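Serine acetyltransferase 1, putative (Entamoeba histolytica, PDB 7BW9) probably catalyses the transfer of an acetyl group to serine, a step of cysteine biosynthesis, and is seen here with cysteine bound. Local coordinates at residues Thr189-Asn194 and Gly219-Pro224; Ile242-Asn247 and Cys254-Asn259. One frame throughout, in Å; residues are numbered along the deposited sequence.

Interaction 1 joins neighbouring coils of the left-handed parallel beta-helix; interaction 2 joins two sides of one coil and the start of the next. Both reach one parallel sheet, through strands 191-192 and 243-244. Interaction 1 lies at a cysteine site; its centre is about 12 Å from that of interaction 2, and Pro224 CB packs on Ile242 O. Each is partly buried, but their chemistry differs. In 189-194 with 219-224, polar side chains and backbone N-H groups form a hydrogen-bond network that runs to the ligand. In 242-247 with 254-259, isoleucines pack inside the coil and a single hydrogen bond, from the backbone N of Thr243 to exposed Asn259, ties the outside.

Interaction 1: Thr189-Asn194 and Gly219-Pro224; sequences TAVIGN and GNKRHP. With CYS (cysteine), chain E.
Thr189 OG1 is gripped by three nitrogens of 219-224. The backbone N of Arg222 donates to it at 3.1 Å, the backbone N of His223 adds a weak bond, and His223 ND1 lies 2.9 Å from OG1, near the ring plane. Chi1 of 72° sets OG1 between the backbone N and the carbonyl carbon of Thr189. The backbone N meets the same imidazole nitrogen: Thr189 N donates to His223 ND1 at 3.0 Å, from a position 30° out of the ring plane. The methyl CG2 turns instead to Arg222 NH1, 3.5 Å away.

That guanidinium is held at several points. NH1 donates to a lone pair of Asn220 OD1, NH2 makes a salt bridge with Glu188, and His223 CE1 lies over one face, toward the rim. On the ligand side, Arg222 NE bonds CYS OXT and Arg222 NH2 bonds CYS O, each at 2.8 Å, the paired grip of a guanidinium on a carboxylate. His223 NE2 approaches CYS SG at 3.3 Å. Asp114 and Asp179 of the second subunit also bond this cysteine, which therefore bridges two chains. Farther along, Val191 N donates to Pro224 O, joining the two coils. Thr189, through OG1 and its backbone N, probably holds the imidazole's rotation from the ND1 side, a second-shell role, while NE2 faces the ligand sulfur.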
loop_
_atom_site.group_PDB
_atom_site.type_symbol
_atom_site.label_atom_id
_atom_site.label_comp_id
_atom_site.label_asym_id
_atom_site.label_seq_id
_atom_site.Cartn_x
_atom_site.Cartn_y
_atom_site.Cartn_z
ATOM N N THR A 189 18.885 2.245 -10.952
ATOM C CA THR A 189 19.642 2.185 -12.194
ATOM C C THR A 189 18.969 1.322 -13.249
ATOM O O THR A 189 19.561 1.070 -14.300
ATOM C CB THR A 189 21.062 1.692 -11.919
ATOM O OG1 THR A 189 21.031 0.296 -11.594
ATOM C CG2 THR A 189 21.678 2.491 -10.750
ATOM N N ALA A 190 17.733 0.895 -13.013
ATOM C CA ALA A 190 17.034 0.084 -13.989
ATOM C C ALA A 190 16.635 0.918 -15.198
ATOM O O ALA A 190 16.420 2.134 -15.107
ATOM C CB ALA A 190 15.797 -0.564 -13.370
ATOM N N VAL A 191 16.530 0.240 -16.337
ATOM C CA VAL A 191 16.168 0.838 -17.617
ATOM C C VAL A 191 15.071 -0.012 -18.243
ATOM O O VAL A 191 15.201 -1.237 -18.330
ATOM C CB VAL A 191 17.377 0.937 -18.572
ATOM C CG1 VAL A 191 16.942 1.500 -19.922
ATOM C CG2 VAL A 191 18.486 1.787 -17.951
ATOM N N ILE A 192 14.007 0.638 -18.691
ATOM C CA ILE A 192 12.841 -0.027 -19.249
ATOM C C ILE A 192 12.590 0.565 -20.621
ATOM O O ILE A 192 12.548 1.792 -20.764
ATOM C CB ILE A 192 11.602 0.162 -18.352
ATOM C CG1 ILE A 192 11.778 -0.547 -16.999
ATOM C CG2 ILE A 192 10.340 -0.307 -19.080
ATOM C CD1 ILE A 192 10.790 -0.020 -15.925
ATOM N N GLY A 193 12.414 -0.300 -21.623
ATOM C CA GLY A 193 12.150 0.134 -22.983
ATOM C C GLY A 193 10.711 0.558 -23.213
ATOM O O GLY A 193 10.009 0.979 -22.289
ATOM N N ASN A 194 10.257 0.430 -24.465
ATOM C CA ASN A 194 8.935 0.885 -24.882
ATOM C C ASN A 194 7.931 -0.266 -24.882
ATOM O O ASN A 194 8.287 -1.431 -25.085
ATOM C CB ASN A 194 8.982 1.514 -26.279
ATOM C CG ASN A 194 10.014 2.634 -26.389
ATOM O OD1 ASN A 194 10.209 3.418 -25.459
ATOM N ND2 ASN A 194 10.702 2.688 -27.525
ATOM N N GLY A 219 28.646 5.239 -10.952
ATOM C CA GLY A 219 28.163 4.896 -12.305
ATOM C C GLY A 219 27.832 3.423 -12.454
ATOM O O GLY A 219 27.733 2.953 -13.572
ATOM N N ASN A 220 27.611 2.732 -11.343
ATOM C CA ASN A 220 27.296 1.286 -11.359
ATOM C C ASN A 220 25.934 0.996 -12.001
ATOM O O ASN A 220 25.062 1.866 -12.017
ATOM C CB ASN A 220 27.196 0.749 -9.933
ATOM C CG ASN A 220 25.980 1.281 -9.199
ATOM O OD1 ASN A 220 24.893 0.732 -9.301
ATOM N ND2 ASN A 220 26.153 2.365 -8.468
ATOM N N LYS A 221 25.785 -0.203 -12.550
ATOM C CA LYS A 221 24.456 -0.650 -13.005
ATOM C C LYS A 221 24.179 -1.905 -12.174
ATOM O O LYS A 221 24.847 -2.902 -12.381
ATOM C CB LYS A 221 24.375 -0.818 -14.522
ATOM C CG LYS A 221 23.093 -1.475 -14.990
ATOM C CD LYS A 221 22.299 -0.698 -16.004
ATOM C CE LYS A 221 21.044 -1.420 -16.431
ATOM N NZ LYS A 221 21.188 -2.884 -16.298
ATOM N N ARG A 222 23.272 -1.816 -11.217
ATOM C CA ARG A 222 23.020 -2.936 -10.320
ATOM C C ARG A 222 21.590 -3.452 -10.418
ATOM O O ARG A 222 21.230 -4.388 -9.704
ATOM C CB ARG A 222 23.338 -2.535 -8.874
ATOM C CG ARG A 222 22.520 -1.326 -8.367
ATOM C CD ARG A 222 23.012 -0.829 -6.994
ATOM N NE ARG A 222 22.047 0.045 -6.327
ATOM C CZ ARG A 222 21.923 1.359 -6.544
ATOM N NH1 ARG A 222 22.720 1.983 -7.413
ATOM N NH2 ARG A 222 21.003 2.060 -5.875
ATOM N N HIS A 223 20.775 -2.875 -11.285
ATOM C CA HIS A 223 19.380 -3.214 -11.503
ATOM C C HIS A 223 19.227 -3.585 -12.964
ATOM O O HIS A 223 20.101 -3.273 -13.776
ATOM C CB HIS A 223 18.462 -2.025 -11.160
ATOM C CG HIS A 223 18.596 -1.545 -9.749
ATOM N ND1 HIS A 223 19.182 -0.342 -9.424
ATOM C CD2 HIS A 223 18.231 -2.113 -8.571
ATOM C CE1 HIS A 223 19.178 -0.185 -8.112
ATOM N NE2 HIS A 223 18.600 -1.243 -7.569
ATOM N N PRO A 224 18.135 -4.239 -13.343
ATOM C CA PRO A 224 18.017 -4.747 -14.711
ATOM C C PRO A 224 17.726 -3.667 -15.741
ATOM O O PRO A 224 17.134 -2.616 -15.456
ATOM C CB PRO A 224 16.836 -5.724 -14.630
ATOM C CG PRO A 224 16.727 -6.073 -13.188
ATOM C CD PRO A 224 17.112 -4.824 -12.464
HETATM N N CYS E . 17.544 -0.300 -2.648
HETATM C CA CYS E . 18.555 -1.311 -3.058
HETATM C C CYS E . 19.472 -0.724 -4.142
HETATM O O CYS E . 19.254 0.426 -4.507
HETATM C CB CYS E . 17.900 -2.597 -3.548
HETATM S SG CYS E . 16.822 -2.393 -4.988
HETATM O OXT CYS E . 20.368 -1.395 -4.571
#

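Interaction 2: Ile242-Asn247 and Cys254-Asn259; sequences ITIGSN and CWITQN
One coil of the left-handed parallel beta-helix closes here: strands 243-244 and 255-256 are its first and third sides, and after a turn Asn259 leads into the next coil beside Thr243. Ile242 fills the inside of that turn. Its CD1 lies 3.7 Å from Gln258 O and close to Ile256 O as well. The other branch, CG2, rests 3.5 Å from Thr257 O. Chi1 of 62° puts CG1 between the backbone N and the carbonyl carbon of Ile242, a rotamer that sends the CG1 and CG2 branches to different carbonyls of the bend. Ile256 CG2 receives two methyl tips, Ile242 CD1 at 4.0 Å and Ile244 CD1 at 4.2 Å, a small apolar cluster.

On the outer side Asn259 closes the contact: Thr243 N donates to Asn259 OD1 at 2.8 Å, the donor standing 35° above the carboxamide plane. Asn259 CA in turn makes a CA-H...O contact with Thr243 O, and Thr243 and Gly245 continue the pairing with the backbone of Ile260. Ile256 and Thr257 also pack on Pro272 and His271 of the second subunit. Ile244 and Ile256, aliphatics two hexapeptides apart and packed inside the coil, with backbone bonds between coils, belong to the hexapeptide-repeat left-handed beta-helix.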
loop_
_atom_site.group_PDB
_atom_site.type_symbol
_atom_site.label_atom_id
_atom_site.label_comp_id
_atom_site.label_asym_id
_atom_site.label_seq_id
_atom_site.Cartn_x
_atom_site.Cartn_y
_atom_site.Cartn_z
ATOM N N ILE A 242 21.439 -7.379 -15.092
ATOM C CA ILE A 242 21.207 -8.294 -16.190
ATOM C C ILE A 242 20.360 -7.563 -17.211
ATOM O O ILE A 242 19.757 -6.525 -16.923
ATOM C CB ILE A 242 20.515 -9.584 -15.722
ATOM C CG1 ILE A 242 19.143 -9.262 -15.124
ATOM C CG2 ILE A 242 21.405 -10.323 -14.719
ATOM C CD1 ILE A 242 18.478 -10.436 -14.427
ATOM N N THR A 243 20.312 -8.121 -18.410
ATOM C CA THR A 243 19.570 -7.545 -19.518
ATOM C C THR A 243 18.504 -8.531 -19.959
ATOM O O THR A 243 18.776 -9.731 -20.083
ATOM C CB THR A 243 20.502 -7.199 -20.686
ATOM O OG1 THR A 243 21.367 -6.130 -20.297
ATOM C CG2 THR A 243 19.705 -6.757 -21.892
ATOM N N ILE A 244 17.293 -8.030 -20.161
ATOM C CA ILE A 244 16.178 -8.803 -20.697
ATOM C C ILE A 244 15.890 -8.256 -22.083
ATOM O O ILE A 244 15.519 -7.084 -22.228
ATOM C CB ILE A 244 14.925 -8.707 -19.807
ATOM C CG1 ILE A 244 15.222 -9.171 -18.373
ATOM C CG2 ILE A 244 13.751 -9.473 -20.429
ATOM C CD1 ILE A 244 15.940 -10.471 -18.292
ATOM N N GLY A 245 16.042 -9.096 -23.096
ATOM C CA GLY A 245 15.845 -8.642 -24.454
ATOM C C GLY A 245 14.414 -8.210 -24.722
ATOM O O GLY A 245 13.503 -8.385 -23.910
ATOM N N SER A 246 14.223 -7.633 -25.905
ATOM C CA SER A 246 12.898 -7.247 -26.366
ATOM C C SER A 246 12.036 -8.470 -26.653
ATOM O O SER A 246 12.540 -9.557 -26.957
ATOM C CB SER A 246 13.007 -6.406 -27.633
ATOM O OG SER A 246 13.866 -5.303 -27.432
ATOM N N ASN A 247 10.721 -8.280 -26.553
ATOM C CA ASN A 247 9.725 -9.308 -26.881
ATOM C C ASN A 247 9.833 -10.534 -25.972
ATOM O O ASN A 247 9.564 -11.660 -26.396
ATOM C CB ASN A 247 9.820 -9.732 -28.354
ATOM C CG ASN A 247 9.512 -8.597 -29.316
ATOM O OD1 ASN A 247 10.381 -8.146 -30.066
ATOM N ND2 ASN A 247 8.269 -8.137 -29.304
ATOM N N CYS A 254 8.429 -16.072 -11.441
ATOM C CA CYS A 254 9.780 -16.408 -11.883
ATOM C C CYS A 254 10.845 -15.701 -11.052
ATOM O O CYS A 254 10.667 -14.571 -10.585
ATOM C CB CYS A 254 9.976 -16.035 -13.351
ATOM S SG CYS A 254 9.338 -17.275 -14.477
ATOM N N TRP A 255 11.983 -16.362 -10.912
ATOM C CA TRP A 255 13.162 -15.775 -10.290
ATOM C C TRP A 255 14.254 -15.720 -11.353
ATOM O O TRP A 255 14.826 -16.751 -11.705
ATOM C CB TRP A 255 13.569 -16.588 -9.068
ATOM C CG TRP A 255 14.822 -16.166 -8.413
ATOM C CD1 TRP A 255 15.134 -14.922 -7.957
ATOM C CD2 TRP A 255 15.943 -17.002 -8.108
ATOM N NE1 TRP A 255 16.391 -14.930 -7.390
ATOM C CE2 TRP A 255 16.903 -16.200 -7.464
ATOM C CE3 TRP A 255 16.224 -18.359 -8.316
ATOM C CZ2 TRP A 255 18.135 -16.707 -7.031
ATOM C CZ3 TRP A 255 17.446 -18.863 -7.887
ATOM C CH2 TRP A 255 18.385 -18.036 -7.254
ATOM N N ILE A 256 14.523 -14.525 -11.877
ATOM C CA ILE A 256 15.463 -14.311 -12.976
ATOM C C ILE A 256 16.709 -13.637 -12.424
ATOM O O ILE A 256 16.625 -12.567 -11.811
ATOM C CB ILE A 256 14.859 -13.442 -14.095
ATOM C CG1 ILE A 256 13.494 -13.962 -14.566
ATOM C CG2 ILE A 256 15.845 -13.305 -15.249
ATOM C CD1 ILE A 256 13.545 -15.302 -15.221
ATOM N N THR A 257 17.867 -14.246 -12.663
ATOM C CA THR A 257 19.142 -13.707 -12.207
ATOM C C THR A 257 20.193 -13.730 -13.311
ATOM O O THR A 257 21.363 -13.442 -13.040
ATOM C CB THR A 257 19.666 -14.486 -10.990
ATOM O OG1 THR A 257 19.590 -15.890 -11.260
ATOM C CG2 THR A 257 18.859 -14.162 -9.729
ATOM N N GLN A 258 19.805 -14.062 -14.537
ATOM C CA GLN A 258 20.699 -14.117 -15.684
ATOM C C GLN A 258 20.092 -13.343 -16.845
ATOM O O GLN A 258 18.875 -13.148 -16.914
ATOM C CB GLN A 258 20.941 -15.567 -16.127
ATOM C CG GLN A 258 21.354 -16.482 -14.997
ATOM C CD GLN A 258 21.384 -17.929 -15.421
ATOM O OE1 GLN A 258 20.355 -18.508 -15.779
ATOM N NE2 GLN A 258 22.570 -18.521 -15.394
ATOM N N ASN A 259 20.958 -12.915 -17.764
ATOM C CA ASN A 259 20.515 -12.313 -19.011
ATOM C C ASN A 259 19.529 -13.229 -19.716
ATOM O O ASN A 259 19.574 -14.450 -19.577
ATOM C CB ASN A 259 21.694 -12.043 -19.948
ATOM C CG ASN A 259 22.631 -10.974 -19.433
ATOM O OD1 ASN A 259 22.254 -10.139 -18.610
ATOM N ND2 ASN A 259 23.862 -10.977 -19.946
#